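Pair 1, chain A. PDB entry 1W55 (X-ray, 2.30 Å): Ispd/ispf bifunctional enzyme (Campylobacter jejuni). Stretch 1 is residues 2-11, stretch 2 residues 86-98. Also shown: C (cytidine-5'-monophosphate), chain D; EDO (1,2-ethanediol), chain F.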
# COMPACT_ATOMS: atom_id res chain seq x y z
N SER A 2 45.06 -1.09 0.02
CA SER A 2 45.14 -0.31 -1.26
C SER A 2 43.79 -0.27 -1.99
O SER A 2 42.73 -0.45 -1.36
CB SER A 2 46.24 -0.88 -2.16
OG SER A 2 47.28 0.07 -2.37
N GLU A 3 43.82 -0.04 -3.30
CA GLU A 3 42.60 0.22 -4.05
C GLU A 3 42.04 -0.94 -4.89
O GLU A 3 42.72 -1.93 -5.16
CB GLU A 3 42.72 1.51 -4.89
CG GLU A 3 42.03 2.68 -4.22
CD GLU A 3 41.09 3.45 -5.14
OE1 GLU A 3 41.55 4.43 -5.77
OE2 GLU A 3 39.90 3.07 -5.22
N MET A 4 40.78 -0.77 -5.28
CA MET A 4 39.98 -1.80 -5.91
C MET A 4 39.33 -1.26 -7.17
O MET A 4 38.84 -0.13 -7.20
CB MET A 4 38.90 -2.25 -4.92
CG MET A 4 38.16 -3.52 -5.32
SD MET A 4 37.20 -4.19 -3.97
CE MET A 4 36.10 -2.81 -3.56
N SER A 5 39.33 -2.10 -8.21
CA SER A 5 38.60 -1.84 -9.45
C SER A 5 37.40 -2.78 -9.54
O SER A 5 37.26 -3.69 -8.72
CB SER A 5 39.51 -2.01 -10.67
OG SER A 5 40.55 -1.06 -10.67
N LEU A 6 36.53 -2.56 -10.52
CA LEU A 6 35.34 -3.38 -10.70
C LEU A 6 35.27 -3.91 -12.13
O LEU A 6 35.44 -3.14 -13.09
CB LEU A 6 34.06 -2.59 -10.35
CG LEU A 6 32.70 -3.26 -10.61
CD1 LEU A 6 32.50 -4.45 -9.68
CD2 LEU A 6 31.52 -2.28 -10.50
N ILE A 7 35.07 -5.22 -12.26
CA ILE A 7 34.77 -5.83 -13.56
C ILE A 7 33.36 -6.40 -13.53
O ILE A 7 33.05 -7.30 -12.73
CB ILE A 7 35.79 -6.93 -13.95
CG1 ILE A 7 37.21 -6.35 -14.08
CG2 ILE A 7 35.35 -7.61 -15.26
CD1 ILE A 7 38.29 -7.43 -14.28
N MET A 8 32.49 -5.86 -14.39
CA MET A 8 31.14 -6.39 -14.56
C MET A 8 31.14 -7.33 -15.76
O MET A 8 31.52 -6.94 -16.87
CB MET A 8 30.12 -5.26 -14.76
CG MET A 8 29.99 -4.29 -13.57
SD MET A 8 29.51 -5.07 -12.00
CE MET A 8 27.87 -5.74 -12.42
N LEU A 9 30.71 -8.56 -15.54
CA LEU A 9 30.73 -9.55 -16.61
C LEU A 9 29.37 -9.60 -17.30
O LEU A 9 28.41 -10.06 -16.73
CB LEU A 9 31.13 -10.93 -16.05
CG LEU A 9 32.58 -11.04 -15.54
CD1 LEU A 9 32.80 -12.34 -14.83
CD2 LEU A 9 33.62 -10.88 -16.67
N ALA A 10 29.31 -9.12 -18.54
CA ALA A 10 28.04 -8.90 -19.22
C ALA A 10 28.05 -9.35 -20.68
O ALA A 10 27.18 -8.95 -21.46
CB ALA A 10 27.66 -7.42 -19.14
N ALA A 11 29.03 -10.17 -21.06
CA ALA A 11 29.13 -10.68 -22.43
C ALA A 11 28.48 -12.05 -22.58
O ALA A 11 27.97 -12.62 -21.62
CB ALA A 11 30.60 -10.71 -22.89
N LEU A 86 43.17 -4.74 -18.15
CA LEU A 86 42.87 -3.32 -17.97
C LEU A 86 43.08 -2.86 -16.52
O LEU A 86 43.07 -1.66 -16.23
CB LEU A 86 41.44 -3.04 -18.45
CG LEU A 86 41.15 -2.35 -19.80
CD1 LEU A 86 42.21 -2.62 -20.89
CD2 LEU A 86 39.74 -2.68 -20.33
N ILE A 87 43.27 -3.81 -15.61
CA ILE A 87 43.32 -3.52 -14.18
C ILE A 87 44.75 -3.50 -13.65
O ILE A 87 45.53 -4.41 -13.93
CB ILE A 87 42.49 -4.57 -13.38
CG1 ILE A 87 41.09 -4.74 -13.98
CG2 ILE A 87 42.45 -4.22 -11.87
CD1 ILE A 87 40.25 -3.47 -14.02
N ASP A 88 45.09 -2.45 -12.90
CA ASP A 88 46.40 -2.38 -12.25
C ASP A 88 46.34 -2.10 -10.75
O ASP A 88 47.37 -1.89 -10.11
CB ASP A 88 47.35 -1.40 -12.98
CG ASP A 88 46.83 0.03 -13.02
OD1 ASP A 88 46.17 0.47 -12.05
OD2 ASP A 88 47.05 0.80 -13.98
N SER A 89 45.13 -2.09 -10.19
CA SER A 89 44.95 -1.96 -8.74
C SER A 89 45.19 -3.31 -8.07
O SER A 89 45.03 -4.35 -8.70
CB SER A 89 43.55 -1.41 -8.41
OG SER A 89 42.51 -2.33 -8.73
N GLU A 90 45.57 -3.27 -6.79
CA GLU A 90 45.84 -4.49 -6.02
C GLU A 90 44.65 -5.45 -5.97
O GLU A 90 44.82 -6.68 -6.02
CB GLU A 90 46.27 -4.14 -4.58
CG GLU A 90 46.96 -5.29 -3.85
CD GLU A 90 47.26 -5.02 -2.38
OE1 GLU A 90 47.17 -3.86 -1.93
OE2 GLU A 90 47.59 -5.99 -1.66
N PHE A 91 43.45 -4.89 -5.82
CA PHE A 91 42.24 -5.70 -5.71
C PHE A 91 41.30 -5.47 -6.87
O PHE A 91 41.29 -4.39 -7.49
CB PHE A 91 41.53 -5.43 -4.39
CG PHE A 91 42.36 -5.76 -3.19
CD1 PHE A 91 43.09 -4.76 -2.53
CD2 PHE A 91 42.43 -7.07 -2.71
CE1 PHE A 91 43.88 -5.06 -1.42
CE2 PHE A 91 43.22 -7.38 -1.60
CZ PHE A 91 43.94 -6.38 -0.95
N VAL A 92 40.51 -6.49 -7.17
CA VAL A 92 39.46 -6.39 -8.17
C VAL A 92 38.19 -7.07 -7.68
O VAL A 92 38.21 -8.22 -7.24
CB VAL A 92 39.92 -6.92 -9.56
CG1 VAL A 92 40.25 -8.40 -9.52
CG2 VAL A 92 38.87 -6.61 -10.64
N MET A 93 37.09 -6.33 -7.74
CA MET A 93 35.77 -6.93 -7.55
C MET A 93 35.23 -7.38 -8.91
O MET A 93 35.27 -6.63 -9.90
CB MET A 93 34.81 -5.94 -6.89
CG MET A 93 33.44 -6.53 -6.62
SD MET A 93 32.47 -5.49 -5.53
CE MET A 93 32.99 -6.17 -3.97
N VAL A 94 34.72 -8.60 -8.95
CA VAL A 94 34.17 -9.17 -10.17
C VAL A 94 32.75 -9.63 -9.90
O VAL A 94 32.47 -10.22 -8.87
CB VAL A 94 35.01 -10.37 -10.66
CG1 VAL A 94 34.45 -10.92 -11.99
CG2 VAL A 94 36.48 -9.98 -10.84
N SER A 95 31.84 -9.34 -10.83
CA SER A 95 30.44 -9.68 -10.64
C SER A 95 29.71 -9.99 -11.95
O SER A 95 29.95 -9.35 -12.97
CB SER A 95 29.72 -8.55 -9.89
OG SER A 95 28.56 -9.02 -9.23
N ASP A 96 28.82 -10.98 -11.90
CA ASP A 96 27.86 -11.24 -12.98
C ASP A 96 26.85 -10.09 -13.04
O ASP A 96 26.28 -9.73 -12.02
CB ASP A 96 27.10 -12.53 -12.69
CG ASP A 96 28.02 -13.72 -12.36
OD1 ASP A 96 29.16 -13.81 -12.87
OD2 ASP A 96 27.67 -14.64 -11.59
N VAL A 97 26.58 -9.51 -14.22
CA VAL A 97 25.52 -8.49 -14.31
C VAL A 97 24.16 -9.08 -13.99
O VAL A 97 23.27 -8.36 -13.55
CB VAL A 97 25.36 -7.77 -15.70
CG1 VAL A 97 26.33 -6.65 -15.86
CG2 VAL A 97 25.38 -8.74 -16.87
N ALA A 98 24.00 -10.38 -14.21
CA ALA A 98 22.72 -11.03 -13.98
C ALA A 98 22.38 -11.18 -12.50
O ALA A 98 21.26 -11.55 -12.16
CB ALA A 98 22.66 -12.38 -14.70
OP3 C D . 26.22 -18.01 -15.51
P C D . 27.23 -17.91 -16.63
OP1 C D . 26.63 -18.20 -17.98
OP2 C D . 28.55 -18.57 -16.34
O5' C D . 27.53 -16.33 -16.75
C5' C D . 28.07 -15.58 -15.67
C4' C D . 28.36 -14.15 -16.12
O4' C D . 29.48 -14.11 -17.02
C3' C D . 27.19 -13.51 -16.84
O3' C D . 27.03 -12.22 -16.30
C2' C D . 27.62 -13.42 -18.29
O2' C D . 27.09 -12.28 -18.96
C1' C D . 29.14 -13.35 -18.18
N1 C D . 29.77 -13.94 -19.36
C2 C D . 30.74 -13.18 -20.05
O2 C D . 31.05 -12.03 -19.64
N3 C D . 31.32 -13.72 -21.14
C4 C D . 30.98 -14.96 -21.58
N4 C D . 31.58 -15.48 -22.69
C5 C D . 30.03 -15.72 -20.91
C6 C D . 29.43 -15.17 -19.78
C1 EDO F . 29.49 -17.53 -10.62
O1 EDO F . 28.20 -17.30 -11.19
C2 EDO F . 29.34 -17.91 -9.17
O2 EDO F . 28.39 -18.94 -9.05
O HOH W 1 42.75 -0.53 -12.31

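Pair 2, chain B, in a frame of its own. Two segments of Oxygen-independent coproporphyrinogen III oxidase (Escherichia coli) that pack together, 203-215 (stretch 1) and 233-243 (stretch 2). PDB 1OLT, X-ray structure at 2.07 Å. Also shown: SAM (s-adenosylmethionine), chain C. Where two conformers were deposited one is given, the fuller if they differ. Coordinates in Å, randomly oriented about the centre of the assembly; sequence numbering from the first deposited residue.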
# COMPACT_ATOMS: atom_id res chain seq x y z
N PHE B 203 5.86 1.20 -19.86
CA PHE B 203 5.65 1.16 -18.40
C PHE B 203 6.97 0.74 -17.70
O PHE B 203 7.67 -0.12 -18.21
CB PHE B 203 4.58 0.19 -18.01
CG PHE B 203 3.20 0.69 -18.21
CD1 PHE B 203 2.57 1.44 -17.24
CD2 PHE B 203 2.52 0.39 -19.40
CE1 PHE B 203 1.26 1.92 -17.43
CE2 PHE B 203 1.20 0.81 -19.61
CZ PHE B 203 0.55 1.61 -18.64
N THR B 204 7.30 1.43 -16.61
CA THR B 204 8.49 1.10 -15.76
C THR B 204 8.04 0.92 -14.34
O THR B 204 6.97 1.29 -13.98
CB THR B 204 9.55 2.22 -15.78
OG1 THR B 204 8.92 3.45 -15.46
CG2 THR B 204 10.09 2.46 -17.15
N SER B 205 8.89 0.38 -13.49
CA SER B 205 8.52 0.09 -12.09
C SER B 205 7.32 -0.80 -11.94
O SER B 205 6.54 -0.64 -10.99
CB SER B 205 8.25 1.37 -11.30
OG SER B 205 9.38 2.21 -11.34
N THR B 206 7.14 -1.73 -12.86
CA THR B 206 6.01 -2.67 -12.78
C THR B 206 6.11 -3.64 -11.60
O THR B 206 7.10 -4.37 -11.45
CB THR B 206 5.91 -3.45 -14.07
OG1 THR B 206 5.57 -2.54 -15.11
CG2 THR B 206 4.79 -4.38 -14.06
N ASN B 207 5.04 -3.68 -10.81
CA ASN B 207 4.94 -4.52 -9.63
C ASN B 207 4.03 -5.69 -9.91
O ASN B 207 2.99 -5.53 -10.60
CB ASN B 207 4.41 -3.69 -8.45
CG ASN B 207 4.16 -4.53 -7.23
OD1 ASN B 207 3.01 -4.92 -6.91
ND2 ASN B 207 5.21 -4.90 -6.60
N ILE B 208 4.40 -6.86 -9.40
CA ILE B 208 3.43 -7.93 -9.21
C ILE B 208 3.19 -8.30 -7.73
O ILE B 208 4.17 -8.36 -6.89
CB ILE B 208 3.75 -9.15 -9.99
CG1 ILE B 208 4.89 -9.89 -9.47
CG2 ILE B 208 4.01 -8.87 -11.49
CD1 ILE B 208 4.80 -11.28 -9.84
N ASP B 209 1.93 -8.59 -7.39
CA ASP B 209 1.56 -9.10 -6.09
C ASP B 209 1.51 -10.63 -6.08
O ASP B 209 0.97 -11.26 -7.02
CB ASP B 209 0.18 -8.64 -5.66
CG ASP B 209 0.03 -7.15 -5.57
OD1 ASP B 209 1.01 -6.40 -5.35
OD2 ASP B 209 -1.13 -6.64 -5.66
N LEU B 210 2.14 -11.21 -5.06
CA LEU B 210 2.08 -12.59 -4.75
C LEU B 210 1.58 -12.72 -3.30
O LEU B 210 1.76 -11.80 -2.49
CB LEU B 210 3.41 -13.30 -4.90
CG LEU B 210 4.05 -13.28 -6.28
CD1 LEU B 210 5.52 -13.83 -6.23
CD2 LEU B 210 3.20 -14.08 -7.18
N ILE B 211 0.94 -13.84 -2.99
CA ILE B 211 0.56 -14.17 -1.61
C ILE B 211 1.07 -15.54 -1.22
O ILE B 211 0.91 -16.53 -1.97
CB ILE B 211 -0.95 -14.12 -1.40
CG1 ILE B 211 -1.56 -12.81 -1.87
CG2 ILE B 211 -1.31 -14.42 0.04
CD1 ILE B 211 -3.13 -12.84 -1.88
N TYR B 212 1.70 -15.61 -0.03
CA TYR B 212 2.14 -16.90 0.55
C TYR B 212 1.28 -17.20 1.78
O TYR B 212 0.85 -16.31 2.50
CB TYR B 212 3.66 -16.95 0.84
CG TYR B 212 4.13 -16.16 2.03
CD1 TYR B 212 4.39 -14.84 1.92
CD2 TYR B 212 4.30 -16.78 3.27
CE1 TYR B 212 4.81 -14.12 2.98
CE2 TYR B 212 4.75 -16.05 4.37
CZ TYR B 212 4.96 -14.71 4.20
OH TYR B 212 5.39 -13.96 5.25
N GLY B 213 1.00 -18.46 2.00
CA GLY B 213 0.03 -18.90 3.03
C GLY B 213 -1.37 -19.28 2.52
O GLY B 213 -2.28 -19.53 3.29
N LEU B 214 -1.54 -19.30 1.20
CA LEU B 214 -2.80 -19.71 0.59
C LEU B 214 -2.96 -21.21 0.68
O LEU B 214 -1.97 -21.92 0.83
CB LEU B 214 -2.82 -19.26 -0.87
CG LEU B 214 -2.89 -17.78 -1.17
CD1 LEU B 214 -2.84 -17.49 -2.64
CD2 LEU B 214 -4.14 -17.07 -0.57
N PRO B 215 -4.21 -21.72 0.55
CA PRO B 215 -4.47 -23.15 0.65
C PRO B 215 -3.67 -23.95 -0.31
O PRO B 215 -3.53 -23.64 -1.46
CB PRO B 215 -5.97 -23.28 0.38
CG PRO B 215 -6.35 -22.05 -0.25
CD PRO B 215 -5.45 -20.95 0.30
N ASN B 233 10.09 -11.64 -14.92
CA ASN B 233 10.95 -10.47 -14.70
C ASN B 233 10.21 -9.14 -14.44
O ASN B 233 10.40 -8.18 -15.18
CB ASN B 233 11.89 -10.35 -15.91
CG ASN B 233 12.91 -9.26 -15.76
OD1 ASN B 233 13.33 -8.94 -14.66
ND2 ASN B 233 13.37 -8.72 -16.88
N PRO B 234 9.42 -9.07 -13.37
CA PRO B 234 8.82 -7.81 -12.96
C PRO B 234 9.89 -6.91 -12.42
O PRO B 234 10.94 -7.40 -12.01
CB PRO B 234 7.86 -8.22 -11.81
CG PRO B 234 8.39 -9.45 -11.28
CD PRO B 234 9.11 -10.16 -12.44
N ASP B 235 9.63 -5.61 -12.39
CA ASP B 235 10.53 -4.66 -11.80
C ASP B 235 10.49 -4.70 -10.25
O ASP B 235 11.52 -4.46 -9.60
CB ASP B 235 10.24 -3.24 -12.28
CG ASP B 235 10.36 -3.11 -13.77
OD1 ASP B 235 11.38 -3.62 -14.33
OD2 ASP B 235 9.50 -2.56 -14.46
N ARG B 236 9.35 -5.06 -9.70
CA ARG B 236 9.13 -5.01 -8.27
C ARG B 236 8.16 -6.12 -7.92
O ARG B 236 7.32 -6.51 -8.76
CB ARG B 236 8.49 -3.69 -7.80
CG ARG B 236 9.27 -2.45 -7.87
CD ARG B 236 8.39 -1.15 -7.63
NE ARG B 236 9.23 0.06 -7.66
CZ ARG B 236 8.79 1.32 -7.62
NH1 ARG B 236 7.50 1.61 -7.49
NH2 ARG B 236 9.68 2.31 -7.68
N LEU B 237 8.25 -6.61 -6.69
CA LEU B 237 7.36 -7.66 -6.18
C LEU B 237 6.87 -7.29 -4.79
O LEU B 237 7.60 -6.71 -3.96
CB LEU B 237 8.03 -9.02 -6.06
CG LEU B 237 8.61 -9.68 -7.27
CD1 LEU B 237 10.03 -9.32 -7.46
CD2 LEU B 237 8.54 -11.17 -7.14
N SER B 238 5.63 -7.61 -4.55
CA SER B 238 5.05 -7.50 -3.25
C SER B 238 4.58 -8.89 -2.88
O SER B 238 3.72 -9.43 -3.56
CB SER B 238 3.93 -6.49 -3.26
OG SER B 238 4.39 -5.23 -3.75
N VAL B 239 5.09 -9.46 -1.82
CA VAL B 239 4.82 -10.84 -1.42
C VAL B 239 4.18 -10.78 -0.02
O VAL B 239 4.86 -10.59 0.98
CB VAL B 239 6.09 -11.61 -1.40
CG1 VAL B 239 5.81 -13.13 -1.15
CG2 VAL B 239 6.81 -11.45 -2.74
N PHE B 240 2.85 -10.85 0.01
CA PHE B 240 2.07 -10.68 1.23
C PHE B 240 1.85 -11.98 1.92
O PHE B 240 1.64 -13.03 1.30
CB PHE B 240 0.70 -10.08 0.88
CG PHE B 240 0.81 -8.77 0.15
CD1 PHE B 240 1.36 -7.66 0.79
CD2 PHE B 240 0.37 -8.63 -1.14
CE1 PHE B 240 1.45 -6.41 0.15
CE2 PHE B 240 0.44 -7.36 -1.80
CZ PHE B 240 1.00 -6.27 -1.15
N ASN B 241 1.91 -11.93 3.21
CA ASN B 241 1.52 -13.05 4.05
C ASN B 241 -0.04 -13.11 4.06
O ASN B 241 -0.70 -12.11 4.31
CB ASN B 241 2.03 -12.83 5.48
CG ASN B 241 1.61 -13.95 6.42
OD1 ASN B 241 1.74 -15.11 6.10
ND2 ASN B 241 1.09 -13.61 7.52
N TYR B 242 -0.62 -14.28 3.81
CA TYR B 242 -2.10 -14.35 3.74
C TYR B 242 -2.69 -14.02 5.09
O TYR B 242 -2.44 -14.69 6.06
CB TYR B 242 -2.55 -15.73 3.24
CG TYR B 242 -4.04 -15.94 3.27
CD1 TYR B 242 -4.90 -14.99 2.75
CD2 TYR B 242 -4.57 -17.06 3.87
CE1 TYR B 242 -6.28 -15.20 2.78
CE2 TYR B 242 -5.91 -17.24 3.97
CZ TYR B 242 -6.77 -16.32 3.38
OH TYR B 242 -8.12 -16.51 3.52
N ALA B 243 -3.55 -13.02 5.14
CA ALA B 243 -4.29 -12.71 6.37
C ALA B 243 -5.69 -13.34 6.28
O ALA B 243 -6.52 -12.94 5.43
CB ALA B 243 -4.45 -11.21 6.51
N SAM C . -7.88 -6.16 -8.13
CA SAM C . -6.58 -6.39 -8.75
C SAM C . -6.10 -7.84 -8.69
O SAM C . -6.63 -8.63 -7.83
OXT SAM C . -5.29 -8.15 -9.54
CB SAM C . -5.58 -5.51 -7.97
CG SAM C . -4.90 -6.00 -6.72
SD SAM C . -5.93 -6.13 -5.28
CE SAM C . -6.70 -4.52 -5.10
C5' SAM C . -4.69 -5.78 -3.92
C4' SAM C . -3.80 -6.95 -3.36
O4' SAM C . -4.08 -7.30 -2.01
C3' SAM C . -3.99 -8.25 -4.09
O3' SAM C . -3.40 -8.28 -5.40
C2' SAM C . -3.46 -9.29 -3.10
O2' SAM C . -2.09 -9.60 -3.35
C1' SAM C . -3.56 -8.59 -1.77
N9 SAM C . -4.44 -9.24 -0.82
C8 SAM C . -5.81 -9.20 -0.88
N7 SAM C . -6.31 -9.87 0.15
C5 SAM C . -5.25 -10.33 0.90
C6 SAM C . -5.17 -11.08 2.08
N6 SAM C . -6.24 -11.50 2.75
N1 SAM C . -3.92 -11.37 2.56
C2 SAM C . -2.78 -10.94 1.88
N3 SAM C . -2.85 -10.21 0.75
C4 SAM C . -4.08 -9.93 0.26

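What geometry do the two contacts share? Each is a pair of adjacent parallel strands, 4-9 beside 91-96 in pair 1 and 207-212 beside 236-241 in pair 2, with axes approaching to 4.5 Å at 25°. Fourteen central residues superpose with an RMSD of 0.5 Å. The hydrogen-bond ladder matches rung for rung: Ser A5 N to Phe A91 O (3.1 Å) corresponds to Ile B208 N to Arg B236 O (3.0 Å), and Val A97 N to Leu A9 O (3.2 Å) to Tyr B242 N to Tyr B212 O (2.8 Å).

How is the face carrying Ser A5, Ile A7 and Leu A9 filled? In pair 1, Ser A5 is small and polar; its OG lies 3.0 Å from Ser A89 OG, which in turn bonds to Phe A91 O at 2.7 Å. The matched positions in pair 2, Ile B208 and Pro B234, make an apolar contact instead, CG2 to CB at 3.9 Å. One step on, Ile A7 and Leu B210 both meet the residue bridged to their predecessor: Ile A7 CD1 is 3.8 Å from Val A92 CG2, and Leu B210 CD1 is 4.1 Å from Leu B237 CD2. Leu A9 and Tyr B212 then cover matched valines, with Leu A9 CD1 3.6 Å from Val A94 CG1 and Tyr B212 CD1 3.8 Å from Val B239 CG1. The tyrosine also sets a ring face under Asn B241 CA, 4.0 Å from the centroid.

What occupies the other face? Pair 1 relies on flexible, largely apolar chains: Met A4 SD lies 4.2 Å from Met A93 CB, and Leu A6 CD1 3.8 Å from Met A93 CG. Pair 2 places Asn B207, Asp B209 and Ser B238 at these three positions, so the same space becomes polar; Asp B209 OD1 approaches Ser B238 CB at 3.6 Å. Further along, bulk changes strands. Long Met A8 lies over small Ser A95, SD to CB 4.1 Å, whereas shorter Ile B211 sits beside the large Phe B240, CG1 to CB 4.5 Å.

How do the contacts close at the strand ends? Met A8 CE reaches Val A97 CG1 at 3.9 Å, and Ile B211 CG2 reaches the matched Tyr B242 CB at 3.7 Å. Ala A10 CB also touches Val A97 CG2 at 3.5 Å. Its counterpart, Gly B213, has no side chain, and its positive phi suits glycine; the next residue supplies apolar cover, Leu B214 CD2 lying over the Tyr B242 ring face, 4.2 Å from its centroid.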